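Local coordinates for protein RNA-directed RNA polymerase (Infectious pancreatic necrosis virus, PDB 3ZED) that catalyses RNA-directed synthesis of RNA from ribonucleoside triphosphates and probably also occurs covalently attached to the viral genomic RNA, at residues S165-R170 with T318-S323; L172-V177 with L403-A408; Y399-E404 with F515-E520. All blocks are in the same frame, centred on the assembly; numbering follows the deposited sequence.

Contact 1. Residues S165-R170 with T318-S323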
ATOM      1  N   SER B 165      21.605   5.184 -10.772  1.00 46.80           N
ATOM      2  CA  SER B 165      21.480   6.642 -10.874  1.00 46.67           C
ATOM      3  C   SER B 165      20.014   7.065 -10.644  1.00 50.06           C
ATOM      4  O   SER B 165      19.751   8.009  -9.889  1.00 49.13           O
ATOM      5  CB  SER B 165      21.976   7.137 -12.229  1.00 48.97           C
ATOM      6  OG  SER B 165      23.392   7.161 -12.300  1.00 59.78           O
ATOM      7  N   GLY B 166      19.086   6.352 -11.305  1.00 45.27           N
ATOM      8  CA  GLY B 166      17.649   6.565 -11.153  1.00 43.10           C
ATOM      9  C   GLY B 166      17.231   6.469  -9.693  1.00 47.10           C
ATOM     10  O   GLY B 166      16.608   7.407  -9.178  1.00 46.28           O
ATOM     11  N   GLN B 167      17.670   5.370  -8.986  1.00 42.60           N
ATOM     12  CA  GLN B 167      17.396   5.112  -7.564  1.00 41.31           C
ATOM     13  C   GLN B 167      17.987   6.195  -6.662  1.00 45.05           C
ATOM     14  O   GLN B 167      17.314   6.658  -5.744  1.00 42.64           O
ATOM     15  CB  GLN B 167      17.949   3.733  -7.127  1.00 43.19           C
ATOM     16  CG  GLN B 167      17.196   2.536  -7.692  1.00 43.65           C
ATOM     17  CD  GLN B 167      17.592   1.279  -6.973  1.00 51.52           C
ATOM     18  OE1 GLN B 167      18.561   0.617  -7.332  1.00 46.59           O
ATOM     19  NE2 GLN B 167      16.876   0.940  -5.913  1.00 41.30           N
ATOM     20  N   LEU B 168      19.245   6.596  -6.926  1.00 45.07           N
ATOM     21  CA  LEU B 168      19.971   7.600  -6.140  1.00 46.07           C
ATOM     22  C   LEU B 168      19.339   8.997  -6.292  1.00 50.33           C
ATOM     23  O   LEU B 168      19.153   9.685  -5.285  1.00 50.45           O
ATOM     24  CB  LEU B 168      21.459   7.607  -6.522  1.00 47.79           C
ATOM     25  CG  LEU B 168      22.244   6.341  -6.113  1.00 53.09           C
ATOM     26  CD1 LEU B 168      23.581   6.260  -6.824  1.00 54.53           C
ATOM     27  CD2 LEU B 168      22.441   6.263  -4.613  1.00 53.16           C
ATOM     28  N   ASN B 169      18.971   9.383  -7.527  1.00 45.59           N
ATOM     29  CA  ASN B 169      18.298  10.650  -7.810  1.00 45.12           C
ATOM     30  C   ASN B 169      16.910  10.684  -7.169  1.00 47.01           C
ATOM     31  O   ASN B 169      16.480  11.738  -6.700  1.00 46.00           O
ATOM     32  CB  ASN B 169      18.186  10.893  -9.312  1.00 42.17           C
ATOM     33  CG  ASN B 169      19.451  11.447  -9.887  1.00 59.66           C
ATOM     34  OD1 ASN B 169      19.819  12.594  -9.638  1.00 50.57           O
ATOM     35  ND2 ASN B 169      20.157  10.631 -10.645  1.00 57.46           N
ATOM     36  N   ARG B 170      16.227   9.521  -7.121  1.00 42.02           N
ATOM     37  CA  ARG B 170      14.928   9.369  -6.463  1.00 40.02           C
ATOM     38  C   ARG B 170      15.057   9.670  -4.967  1.00 44.51           C
ATOM     39  O   ARG B 170      14.206  10.373  -4.412  1.00 43.26           O
ATOM     40  CB  ARG B 170      14.361   7.960  -6.684  1.00 38.31           C
ATOM     41  CG  ARG B 170      13.036   7.694  -5.995  1.00 41.03           C
ATOM     42  CD  ARG B 170      11.905   8.506  -6.585  1.00 42.10           C
ATOM     43  NE  ARG B 170      10.620   8.143  -5.986  1.00 47.05           N
ATOM     44  CZ  ARG B 170       9.457   8.673  -6.343  1.00 58.73           C
ATOM     45  NH1 ARG B 170       9.405   9.603  -7.288  1.00 49.46           N
ATOM     46  NH2 ARG B 170       8.337   8.293  -5.744  1.00 41.08           N
ATOM     47  N   THR B 318      13.996   6.279 -10.640  1.00 45.14           N
ATOM     48  CA  THR B 318      13.640   4.878 -10.435  1.00 43.95           C
ATOM     49  C   THR B 318      12.933   4.867  -9.098  1.00 47.07           C
ATOM     50  O   THR B 318      13.537   5.239  -8.097  1.00 46.48           O
ATOM     51  CB  THR B 318      14.834   3.902 -10.487  1.00 47.27           C
ATOM     52  OG1 THR B 318      15.619   4.105 -11.663  1.00 48.16           O
ATOM     53  CG2 THR B 318      14.396   2.422 -10.357  1.00 40.11           C
ATOM     54  N   ARG B 319      11.660   4.493  -9.069  1.00 43.82           N
ATOM     55  CA  ARG B 319      10.947   4.443  -7.794  1.00 43.67           C
ATOM     56  C   ARG B 319      11.512   3.289  -6.948  1.00 44.80           C
ATOM     57  O   ARG B 319      11.964   2.263  -7.485  1.00 44.37           O
ATOM     58  CB  ARG B 319       9.424   4.331  -7.993  1.00 45.66           C
ATOM     59  CG  ARG B 319       8.835   5.580  -8.656  1.00 60.84           C
ATOM     60  CD  ARG B 319       7.511   6.004  -8.058  1.00 74.94           C
ATOM     61  NE  ARG B 319       6.381   5.227  -8.563  1.00 88.31           N
ATOM     62  CZ  ARG B 319       5.392   4.767  -7.801  1.00109.86           C
ATOM     63  NH1 ARG B 319       5.397   4.986  -6.490  1.00104.32           N
ATOM     64  NH2 ARG B 319       4.397   4.075  -8.343  1.00 94.69           N
ATOM     65  N   ASN B 320      11.540   3.498  -5.635  1.00 40.08           N
ATOM     66  CA  ASN B 320      12.111   2.522  -4.710  1.00 41.56           C
ATOM     67  C   ASN B 320      11.093   1.830  -3.848  1.00 46.34           C
ATOM     68  O   ASN B 320      10.193   2.475  -3.318  1.00 46.94           O
ATOM     69  CB  ASN B 320      13.134   3.205  -3.801  1.00 40.56           C
ATOM     70  CG  ASN B 320      14.339   3.723  -4.542  1.00 49.42           C
ATOM     71  OD1 ASN B 320      14.931   3.026  -5.346  1.00 42.80           O
ATOM     72  ND2 ASN B 320      14.741   4.954  -4.272  1.00 45.07           N
ATOM     73  N   ILE B 321      11.274   0.513  -3.664  1.00 42.93           N
ATOM     74  CA  ILE B 321      10.492  -0.271  -2.717  1.00 41.12           C
ATOM     75  C   ILE B 321      11.398  -0.451  -1.488  1.00 45.66           C
ATOM     76  O   ILE B 321      12.496  -1.008  -1.605  1.00 47.15           O
ATOM     77  CB  ILE B 321       9.976  -1.626  -3.279  1.00 43.61           C
ATOM     78  CG1 ILE B 321       9.018  -1.452  -4.500  1.00 43.56           C
ATOM     79  CG2 ILE B 321       9.394  -2.528  -2.162  1.00 41.72           C
ATOM     80  CD1 ILE B 321       7.480  -1.698  -4.316  1.00 56.78           C
ATOM     81  N   TRP B 322      10.967   0.060  -0.334  1.00 40.71           N
ATOM     82  CA  TRP B 322      11.695  -0.096   0.923  1.00 40.62           C
ATOM     83  C   TRP B 322      11.301  -1.478   1.432  1.00 46.43           C
ATOM     84  O   TRP B 322      10.186  -1.680   1.932  1.00 45.27           O
ATOM     85  CB  TRP B 322      11.319   1.028   1.874  1.00 39.03           C
ATOM     86  CG  TRP B 322      12.196   1.161   3.085  1.00 42.14           C
ATOM     87  CD1 TRP B 322      13.269   1.992   3.230  1.00 46.14           C
ATOM     88  CD2 TRP B 322      11.990   0.540   4.368  1.00 42.65           C
ATOM     89  NE1 TRP B 322      13.754   1.920   4.520  1.00 47.61           N
ATOM     90  CE2 TRP B 322      12.994   1.029   5.236  1.00 48.37           C
ATOM     91  CE3 TRP B 322      11.050  -0.388   4.869  1.00 43.27           C
ATOM     92  CZ2 TRP B 322      13.090   0.622   6.575  1.00 48.32           C
ATOM     93  CZ3 TRP B 322      11.141  -0.788   6.189  1.00 45.29           C
ATOM     94  CH2 TRP B 322      12.157  -0.292   7.029  1.00 47.51           C
ATOM     95  N   SER B 323      12.166  -2.464   1.173  1.00 44.36           N
ATOM     96  CA  SER B 323      11.807  -3.828   1.468  1.00 44.70           C
ATOM     97  C   SER B 323      12.138  -4.177   2.926  1.00 50.35           C
ATOM     98  O   SER B 323      13.276  -4.496   3.280  1.00 50.45           O
ATOM     99  CB  SER B 323      12.451  -4.771   0.459  1.00 49.05           C
ATOM    100  OG  SER B 323      11.870  -6.057   0.564  1.00 65.14           O
TER
HETATM  101  O   HOH W   1      10.856   5.879  -4.580  1.00 40.43           O
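Q167 and N320 join the start of helix 164-179 to strand 320-323 through their amides, whose planes are turned 53° apart. Q167 NE2 donates to N320 OD1 over 2.9 Å; the oxygen lies in the amide plane of Q167, whereas the nitrogen is tilted from the carbonyl plane of N320. N320 ND2 returns a weak bond to Q167 O at 3.4 Å. Q167 is satisfied further by L302 O, which takes NE2, and by H110, bonded to OE1. Beside them T318 N donates weakly to G166 O (3.2 Å), which also accepts the helical bond from R170 N, while T318 OG1 is bonded to S163 N.

R170 CB rests on T318 O at 3.2 Å, and chi1 (178°, CG anti to the backbone N) brings CG against the same oxygen. A water in its guanidinium plane accepts from R170 NE and N320 N, each at 2.7 Å. R319 CD covers one guanidinium face, 3.4 Å from R170 NH2. The two arginine charges are near neighbours, and a salt bridge from R319 to E307 probably tempers their repulsion. The chemistry implies a largely buried contact satisfied by one sound amide bond and a bridging water, backed by two weak bonds.

Contact 2. Residues L172-V177 with L403-A408. With K (potassium ion), chain K.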
ATOM      1  N   LEU B 172      17.198  11.692  -3.521  1.00 42.91           N
ATOM      2  CA  LEU B 172      17.341  13.152  -3.420  1.00 43.00           C
ATOM      3  C   LEU B 172      15.962  13.839  -3.495  1.00 45.76           C
ATOM      4  O   LEU B 172      15.691  14.737  -2.707  1.00 46.52           O
ATOM      5  CB  LEU B 172      18.259  13.713  -4.537  1.00 43.83           C
ATOM      6  CG  LEU B 172      19.692  13.167  -4.651  1.00 50.01           C
ATOM      7  CD1 LEU B 172      20.471  13.954  -5.688  1.00 50.32           C
ATOM      8  CD2 LEU B 172      20.432  13.183  -3.310  1.00 53.55           C
ATOM      9  N   ALA B 173      15.105  13.409  -4.437  1.00 40.50           N
ATOM     10  CA  ALA B 173      13.745  13.934  -4.610  1.00 40.05           C
ATOM     11  C   ALA B 173      12.890  13.681  -3.329  1.00 44.47           C
ATOM     12  O   ALA B 173      12.190  14.597  -2.878  1.00 43.97           O
ATOM     13  CB  ALA B 173      13.091  13.303  -5.823  1.00 39.07           C
ATOM     14  N   MET B 174      13.014  12.476  -2.710  1.00 40.63           N
ATOM     15  CA  MET B 174      12.309  12.121  -1.457  1.00 39.14           C
ATOM     16  C   MET B 174      12.763  13.038  -0.324  1.00 42.94           C
ATOM     17  O   MET B 174      11.910  13.584   0.375  1.00 44.54           O
ATOM     18  CB  MET B 174      12.505  10.640  -1.068  1.00 41.16           C
ATOM     19  CG  MET B 174      12.004   9.670  -2.124  1.00 44.72           C
ATOM     20  SD  MET B 174      10.212   9.809  -2.573  1.00 47.82           S
ATOM     21  CE  MET B 174       9.486   8.713  -1.358  1.00 42.85           C
ATOM     22  N   LYS B 175      14.100  13.238  -0.168  1.00 37.57           N
ATOM     23  CA  LYS B 175      14.669  14.139   0.836  1.00 37.61           C
ATOM     24  C   LYS B 175      14.155  15.572   0.605  1.00 43.95           C
ATOM     25  O   LYS B 175      13.843  16.262   1.571  1.00 46.11           O
ATOM     26  CB  LYS B 175      16.210  14.082   0.810  1.00 39.64           C
ATOM     27  CG  LYS B 175      16.875  15.074   1.763  1.00 46.85           C
ATOM     28  CD  LYS B 175      18.389  14.964   1.751  1.00 52.72           C
ATOM     29  CE  LYS B 175      19.045  15.988   2.656  1.00 66.12           C
ATOM     30  NZ  LYS B 175      19.217  17.290   1.968  1.00 86.92           N
ATOM     31  N   GLY B 176      14.068  15.988  -0.659  1.00 41.03           N
ATOM     32  CA  GLY B 176      13.555  17.295  -1.063  1.00 41.85           C
ATOM     33  C   GLY B 176      12.125  17.539  -0.617  1.00 44.82           C
ATOM     34  O   GLY B 176      11.816  18.623  -0.112  1.00 44.75           O
ATOM     35  N   VAL B 177      11.250  16.519  -0.756  1.00 41.33           N
ATOM     36  CA  VAL B 177       9.841  16.585  -0.293  1.00 40.05           C
ATOM     37  C   VAL B 177       9.806  16.656   1.264  1.00 41.29           C
ATOM     38  O   VAL B 177       9.089  17.484   1.834  1.00 39.97           O
ATOM     39  CB  VAL B 177       8.964  15.413  -0.857  1.00 42.39           C
ATOM     40  CG1 VAL B 177       7.634  15.289  -0.114  1.00 41.14           C
ATOM     41  CG2 VAL B 177       8.722  15.572  -2.354  1.00 41.89           C
ATOM     42  N   LEU B 403      -0.877  13.398  -3.180  1.00 34.21           N
ATOM     43  CA  LEU B 403       0.238  13.844  -2.357  1.00 34.07           C
ATOM     44  C   LEU B 403       1.480  13.737  -3.209  1.00 38.61           C
ATOM     45  O   LEU B 403       1.571  12.837  -4.054  1.00 36.40           O
ATOM     46  CB  LEU B 403       0.379  13.020  -1.064  1.00 33.57           C
ATOM     47  CG  LEU B 403      -0.852  12.921  -0.144  1.00 35.54           C
ATOM     48  CD1 LEU B 403      -0.501  12.176   1.127  1.00 35.84           C
ATOM     49  CD2 LEU B 403      -1.479  14.298   0.141  1.00 33.40           C
ATOM     50  N   GLU B 404       2.387  14.703  -3.080  1.00 36.76           N
ATOM     51  CA  GLU B 404       3.581  14.669  -3.894  1.00 36.69           C
ATOM     52  C   GLU B 404       4.548  13.701  -3.247  1.00 40.49           C
ATOM     53  O   GLU B 404       4.994  13.957  -2.136  1.00 42.62           O
ATOM     54  CB  GLU B 404       4.178  16.077  -4.063  1.00 38.53           C
ATOM     55  CG  GLU B 404       5.510  16.074  -4.793  1.00 42.65           C
ATOM     56  CD  GLU B 404       6.224  17.404  -4.939  1.00 63.62           C
ATOM     57  OE1 GLU B 404       6.036  18.295  -4.079  1.00 46.90           O
ATOM     58  OE2 GLU B 404       7.009  17.537  -5.904  1.00 66.99           O
ATOM     59  N   LYS B 405       4.835  12.574  -3.937  1.00 37.23           N
ATOM     60  CA  LYS B 405       5.745  11.514  -3.480  1.00 37.75           C
ATOM     61  C   LYS B 405       5.369  11.176  -2.054  1.00 42.13           C
ATOM     62  O   LYS B 405       6.213  11.276  -1.165  1.00 43.94           O
ATOM     63  CB  LYS B 405       7.226  11.974  -3.599  1.00 39.43           C
ATOM     64  CG  LYS B 405       7.667  12.180  -5.040  1.00 45.95           C
ATOM     65  CD  LYS B 405       8.971  12.942  -5.148  1.00 41.45           C
ATOM     66  CE  LYS B 405       9.290  13.252  -6.587  1.00 47.10           C
ATOM     67  NZ  LYS B 405       8.687  14.540  -7.033  1.00 50.78           N
ATOM     68  N   GLY B 406       4.068  10.909  -1.860  1.00 37.52           N
ATOM     69  CA  GLY B 406       3.378  10.681  -0.587  1.00 37.27           C
ATOM     70  C   GLY B 406       4.192  10.326   0.642  1.00 40.48           C
ATOM     71  O   GLY B 406       4.258  11.106   1.596  1.00 39.02           O
ATOM     72  N   GLU B 407       4.779   9.115   0.624  1.00 37.78           N
ATOM     73  CA  GLU B 407       5.593   8.477   1.667  1.00 38.92           C
ATOM     74  C   GLU B 407       6.658   9.409   2.294  1.00 43.46           C
ATOM     75  O   GLU B 407       6.892   9.334   3.500  1.00 43.78           O
ATOM     76  CB  GLU B 407       6.294   7.229   1.091  1.00 39.87           C
ATOM     77  CG  GLU B 407       5.364   6.046   0.836  1.00 47.79           C
ATOM     78  CD  GLU B 407       4.718   5.950  -0.539  1.00 68.45           C
ATOM     79  OE1 GLU B 407       4.433   7.004  -1.149  1.00 64.29           O
ATOM     80  OE2 GLU B 407       4.486   4.811  -1.006  1.00 60.11           O
ATOM     81  N   ALA B 408       7.273  10.295   1.484  1.00 40.76           N
ATOM     82  CA  ALA B 408       8.329  11.233   1.917  1.00 40.06           C
ATOM     83  C   ALA B 408       7.810  12.294   2.897  1.00 43.90           C
ATOM     84  O   ALA B 408       8.617  12.882   3.626  1.00 44.69           O
ATOM     85  CB  ALA B 408       8.963  11.914   0.699  1.00 40.26           C
TER
HETATM   86  K     K K1002       6.671  17.787   3.043  1.00 43.70           K
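E404 OE1, which lies 4.2 Å from V177 CG2, is gripped by two groups from elsewhere in the chain: a salt bridge from R181 NH2 and a hydrogen bond from N514 ND2. The setting is the palm of the polymerase, where the late turns of helix 164-179 pack on the loop that leaves strand 397-403. Across this seam the contact is apolar, and V177 takes part in both the packing and a metal site. V177 O binds a potassium ion at 2.7 Å, and the site is completed by N182, N184, N409, G512 and N514. The side chain of V177 is wedged into the loop. Its CG1, anti to the backbone N (chi1 166°), touches both E404 O and A408 CB, while CG2 meets K405 CD at 3.8 Å and the E404 carboxylate carbon.

K405 takes backbone angles in the left-handed helical region (48°/52°), and its O accepts from A408 N over 3.0 Å as the loop enters a 3-10 turn. Beyond CD, the lysine chain sets CE on A173 CB, and NZ makes a long salt bridge to E404 OE2. M174 bends back on itself, laying SD on K405 CB. Its terminal CE then settles 3.8 Å from A408 CB, a methyl that also sits 3.4 Å from M174 O.

Contact 3. Residues Y399-E404 with F515-E520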
ATOM      1  N   TYR B 399     -11.806  17.221  -9.197  1.00 36.00           N
ATOM      2  CA  TYR B 399     -10.374  17.386  -8.980  1.00 36.94           C
ATOM      3  C   TYR B 399      -9.746  16.126  -8.431  1.00 41.14           C
ATOM      4  O   TYR B 399     -10.243  15.543  -7.476  1.00 41.97           O
ATOM      5  CB  TYR B 399     -10.064  18.550  -8.023  1.00 39.15           C
ATOM      6  CG  TYR B 399     -10.615  19.882  -8.476  1.00 40.92           C
ATOM      7  CD1 TYR B 399      -9.875  20.719  -9.307  1.00 42.46           C
ATOM      8  CD2 TYR B 399     -11.867  20.320  -8.050  1.00 42.62           C
ATOM      9  CE1 TYR B 399     -10.371  21.960  -9.710  1.00 46.39           C
ATOM     10  CE2 TYR B 399     -12.372  21.556  -8.443  1.00 44.95           C
ATOM     11  CZ  TYR B 399     -11.621  22.376  -9.273  1.00 53.41           C
ATOM     12  OH  TYR B 399     -12.132  23.588  -9.685  1.00 53.84           O
ATOM     13  N   SER B 400      -8.649  15.730  -9.033  1.00 37.99           N
ATOM     14  CA  SER B 400      -7.834  14.632  -8.564  1.00 38.25           C
ATOM     15  C   SER B 400      -6.578  15.248  -7.979  1.00 42.40           C
ATOM     16  O   SER B 400      -5.848  15.937  -8.698  1.00 42.68           O
ATOM     17  CB  SER B 400      -7.520  13.666  -9.698  1.00 41.71           C
ATOM     18  OG  SER B 400      -6.715  12.603  -9.224  1.00 45.41           O
ATOM     19  N   ILE B 401      -6.396  15.101  -6.657  1.00 37.66           N
ATOM     20  CA  ILE B 401      -5.259  15.658  -5.933  1.00 38.04           C
ATOM     21  C   ILE B 401      -4.441  14.503  -5.372  1.00 43.06           C
ATOM     22  O   ILE B 401      -4.986  13.637  -4.685  1.00 42.25           O
ATOM     23  CB  ILE B 401      -5.709  16.669  -4.816  1.00 41.96           C
ATOM     24  CG1 ILE B 401      -6.519  17.839  -5.400  1.00 42.36           C
ATOM     25  CG2 ILE B 401      -4.522  17.188  -3.976  1.00 41.74           C
ATOM     26  CD1 ILE B 401      -7.872  17.897  -4.897  1.00 47.05           C
ATOM     27  N   ASP B 402      -3.139  14.487  -5.670  1.00 39.65           N
ATOM     28  CA  ASP B 402      -2.255  13.456  -5.141  1.00 38.63           C
ATOM     29  C   ASP B 402      -1.217  14.070  -4.275  1.00 40.83           C
ATOM     30  O   ASP B 402      -0.659  15.110  -4.644  1.00 40.65           O
ATOM     31  CB  ASP B 402      -1.553  12.674  -6.260  1.00 39.79           C
ATOM     32  CG  ASP B 402      -2.438  11.732  -7.053  1.00 50.32           C
ATOM     33  OD1 ASP B 402      -3.593  11.498  -6.630  1.00 47.35           O
ATOM     34  OD2 ASP B 402      -1.976  11.227  -8.091  1.00 61.39           O
ATOM     35  N   LEU B 403      -0.877  13.398  -3.180  1.00 34.21           N
ATOM     36  CA  LEU B 403       0.238  13.844  -2.357  1.00 34.07           C
ATOM     37  C   LEU B 403       1.480  13.737  -3.209  1.00 38.61           C
ATOM     38  O   LEU B 403       1.571  12.837  -4.054  1.00 36.40           O
ATOM     39  CB  LEU B 403       0.379  13.020  -1.064  1.00 33.57           C
ATOM     40  CG  LEU B 403      -0.852  12.921  -0.144  1.00 35.54           C
ATOM     41  CD1 LEU B 403      -0.501  12.176   1.127  1.00 35.84           C
ATOM     42  CD2 LEU B 403      -1.479  14.298   0.141  1.00 33.40           C
ATOM     43  N   GLU B 404       2.387  14.703  -3.080  1.00 36.76           N
ATOM     44  CA  GLU B 404       3.581  14.669  -3.894  1.00 36.69           C
ATOM     45  C   GLU B 404       4.548  13.701  -3.247  1.00 40.49           C
ATOM     46  O   GLU B 404       4.994  13.957  -2.136  1.00 42.62           O
ATOM     47  CB  GLU B 404       4.178  16.077  -4.063  1.00 38.53           C
ATOM     48  CG  GLU B 404       5.510  16.074  -4.793  1.00 42.65           C
ATOM     49  CD  GLU B 404       6.224  17.404  -4.939  1.00 63.62           C
ATOM     50  OE1 GLU B 404       6.036  18.295  -4.079  1.00 46.90           O
ATOM     51  OE2 GLU B 404       7.009  17.537  -5.904  1.00 66.99           O
ATOM     52  N   PHE B 515       1.514  18.384  -2.130  1.00 41.51           N
ATOM     53  CA  PHE B 515       0.502  17.747  -2.973  1.00 40.74           C
ATOM     54  C   PHE B 515       0.389  18.510  -4.258  1.00 46.16           C
ATOM     55  O   PHE B 515       0.818  19.668  -4.341  1.00 45.56           O
ATOM     56  CB  PHE B 515      -0.875  17.687  -2.258  1.00 42.67           C
ATOM     57  CG  PHE B 515      -1.390  19.010  -1.716  1.00 45.02           C
ATOM     58  CD1 PHE B 515      -1.919  19.974  -2.567  1.00 47.80           C
ATOM     59  CD2 PHE B 515      -1.367  19.278  -0.351  1.00 47.75           C
ATOM     60  CE1 PHE B 515      -2.364  21.205  -2.066  1.00 50.28           C
ATOM     61  CE2 PHE B 515      -1.847  20.490   0.154  1.00 50.60           C
ATOM     62  CZ  PHE B 515      -2.343  21.446  -0.705  1.00 49.39           C
ATOM     63  N   LYS B 516      -0.225  17.893  -5.263  1.00 44.15           N
ATOM     64  CA  LYS B 516      -0.475  18.594  -6.518  1.00 43.66           C
ATOM     65  C   LYS B 516      -1.771  18.150  -7.129  1.00 44.73           C
ATOM     66  O   LYS B 516      -2.228  17.022  -6.924  1.00 42.21           O
ATOM     67  CB  LYS B 516       0.676  18.541  -7.540  1.00 47.69           C
ATOM     68  CG  LYS B 516       1.371  17.218  -7.789  1.00 78.45           C
ATOM     69  CD  LYS B 516       2.552  17.450  -8.747  1.00 95.79           C
ATOM     70  CE  LYS B 516       3.611  16.372  -8.681  1.00109.84           C
ATOM     71  NZ  LYS B 516       3.544  15.448  -9.846  1.00117.10           N
ATOM     72  N   ILE B 517      -2.398  19.085  -7.841  1.00 42.94           N
ATOM     73  CA  ILE B 517      -3.628  18.855  -8.575  1.00 41.78           C
ATOM     74  C   ILE B 517      -3.190  18.146  -9.838  1.00 44.43           C
ATOM     75  O   ILE B 517      -2.464  18.721 -10.657  1.00 43.98           O
ATOM     76  CB  ILE B 517      -4.433  20.172  -8.814  1.00 45.24           C
ATOM     77  CG1 ILE B 517      -5.122  20.665  -7.528  1.00 45.96           C
ATOM     78  CG2 ILE B 517      -5.501  19.944  -9.887  1.00 44.81           C
ATOM     79  CD1 ILE B 517      -4.285  21.255  -6.476  1.00 57.50           C
ATOM     80  N   GLU B 518      -3.581  16.878  -9.955  1.00 40.97           N
ATOM     81  CA  GLU B 518      -3.210  15.996 -11.056  1.00 40.84           C
ATOM     82  C   GLU B 518      -4.198  16.031 -12.202  1.00 46.30           C
ATOM     83  O   GLU B 518      -3.825  15.725 -13.346  1.00 45.57           O
ATOM     84  CB  GLU B 518      -3.071  14.547 -10.547  1.00 41.14           C
ATOM     85  CG  GLU B 518      -1.884  14.346  -9.612  1.00 50.63           C
ATOM     86  CD  GLU B 518      -0.485  14.516 -10.189  1.00 70.63           C
ATOM     87  OE1 GLU B 518      -0.347  14.766 -11.411  1.00 66.11           O
ATOM     88  OE2 GLU B 518       0.485  14.368  -9.412  1.00 62.75           O
ATOM     89  N   ARG B 519      -5.457  16.388 -11.909  1.00 42.55           N
ATOM     90  CA  ARG B 519      -6.516  16.422 -12.909  1.00 41.92           C
ATOM     91  C   ARG B 519      -7.601  17.379 -12.507  1.00 44.25           C
ATOM     92  O   ARG B 519      -7.977  17.452 -11.342  1.00 41.31           O
ATOM     93  CB  ARG B 519      -7.108  15.010 -13.084  1.00 42.56           C
ATOM     94  CG  ARG B 519      -7.988  14.848 -14.306  1.00 61.63           C
ATOM     95  CD  ARG B 519      -8.087  13.399 -14.713  1.00 73.11           C
ATOM     96  NE  ARG B 519      -6.794  12.832 -15.090  1.00 75.15           N
ATOM     97  CZ  ARG B 519      -6.648  11.891 -16.004  1.00 73.55           C
ATOM     98  NH1 ARG B 519      -7.698  11.418 -16.642  1.00 55.54           N
ATOM     99  NH2 ARG B 519      -5.443  11.414 -16.286  1.00 64.30           N
ATOM    100  N   GLU B 520      -8.117  18.094 -13.489  1.00 43.55           N
ATOM    101  CA  GLU B 520      -9.219  19.016 -13.355  1.00 44.73           C
ATOM    102  C   GLU B 520     -10.192  18.691 -14.480  1.00 50.59           C
ATOM    103  O   GLU B 520      -9.849  18.784 -15.664  1.00 52.13           O
ATOM    104  CB  GLU B 520      -8.728  20.470 -13.393  1.00 47.17           C
ATOM    105  CG  GLU B 520      -9.849  21.489 -13.272  1.00 61.07           C
ATOM    106  CD  GLU B 520      -9.461  22.934 -13.506  1.00 83.51           C
ATOM    107  OE1 GLU B 520      -8.632  23.192 -14.408  1.00 81.47           O
ATOM    108  OE2 GLU B 520     -10.033  23.814 -12.822  1.00 70.22           O
TER
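Y399 holds its ring beside the E520 side chain, the two running the same way with ring and carboxylate planes 35° apart. E520 CG approaches ring atom CE1 obliquely at 3.6 Å, and I517 CG2 stands at the ring edge. N498 bonds the hydroxyl. At the other end of the strand pair, the F515 ring receives I401 CG2 obliquely and meets the F504 ring with planes at about 70°. F515 CG sits between backbone N and carbonyl carbon (chi1 53°), and the ring lies alongside I401. I401 and I517 lie side by side between these aromatics, CG1 to CG1 at 3.8 Å.

The backbones are antiparallel. D402 and K516 form a regular hydrogen-bonded pair: D402 N reaches K516 O at 3.0 Å, and K516 N reaches D402 O at 2.9 Å. Two residues earlier in the strand, S400 O accepts twice, from E518 N at 2.8 Å and from R519 N, more distant at 3.3 Å but on a lone pair. S400 N completes the pair by donating to R519 O. On the face carrying S400 and D402, the CB atoms of S400 and R519 touch, and E518 CG comes within 3.5 Å of D402 OD2. The two carboxylates approach without bonding (D402 OD2 to E518 OE2 4.2 Å), which the salt bridge of E518 OE2 to K516 NZ probably offsets. D402 OD1 is taken by N389, and R519 pairs with E579.

With E518 and R519 both opposite S400, this is a classic beta bulge, here joining strand 397-403 to the outermost strand 515-521 of the four-stranded antiparallel sheet in the polymerase palm.

How the contacts relate
Followed from the N terminus, the first segment met is on helix 164-179, which serves two contacts. Contact 1 closes a loop of 147 residues by bringing strand 320-323 back to the helix start. Contact 2 opens on the next turns of the same helix and closes 225 residues later, so the two loops cross. They also touch, R170 NH1 lying 3.7 Å from K405 CE. Contact 3 starts on the strand that leads into the loop of contact 2, shares L403 and E404 with it, and closes 110 residues on at strand 515-521. The helix thus links strand 320-323 of the mixed sheet to the loop leaving the antiparallel sheet, whose edge strand 515-521 is added by contact 3.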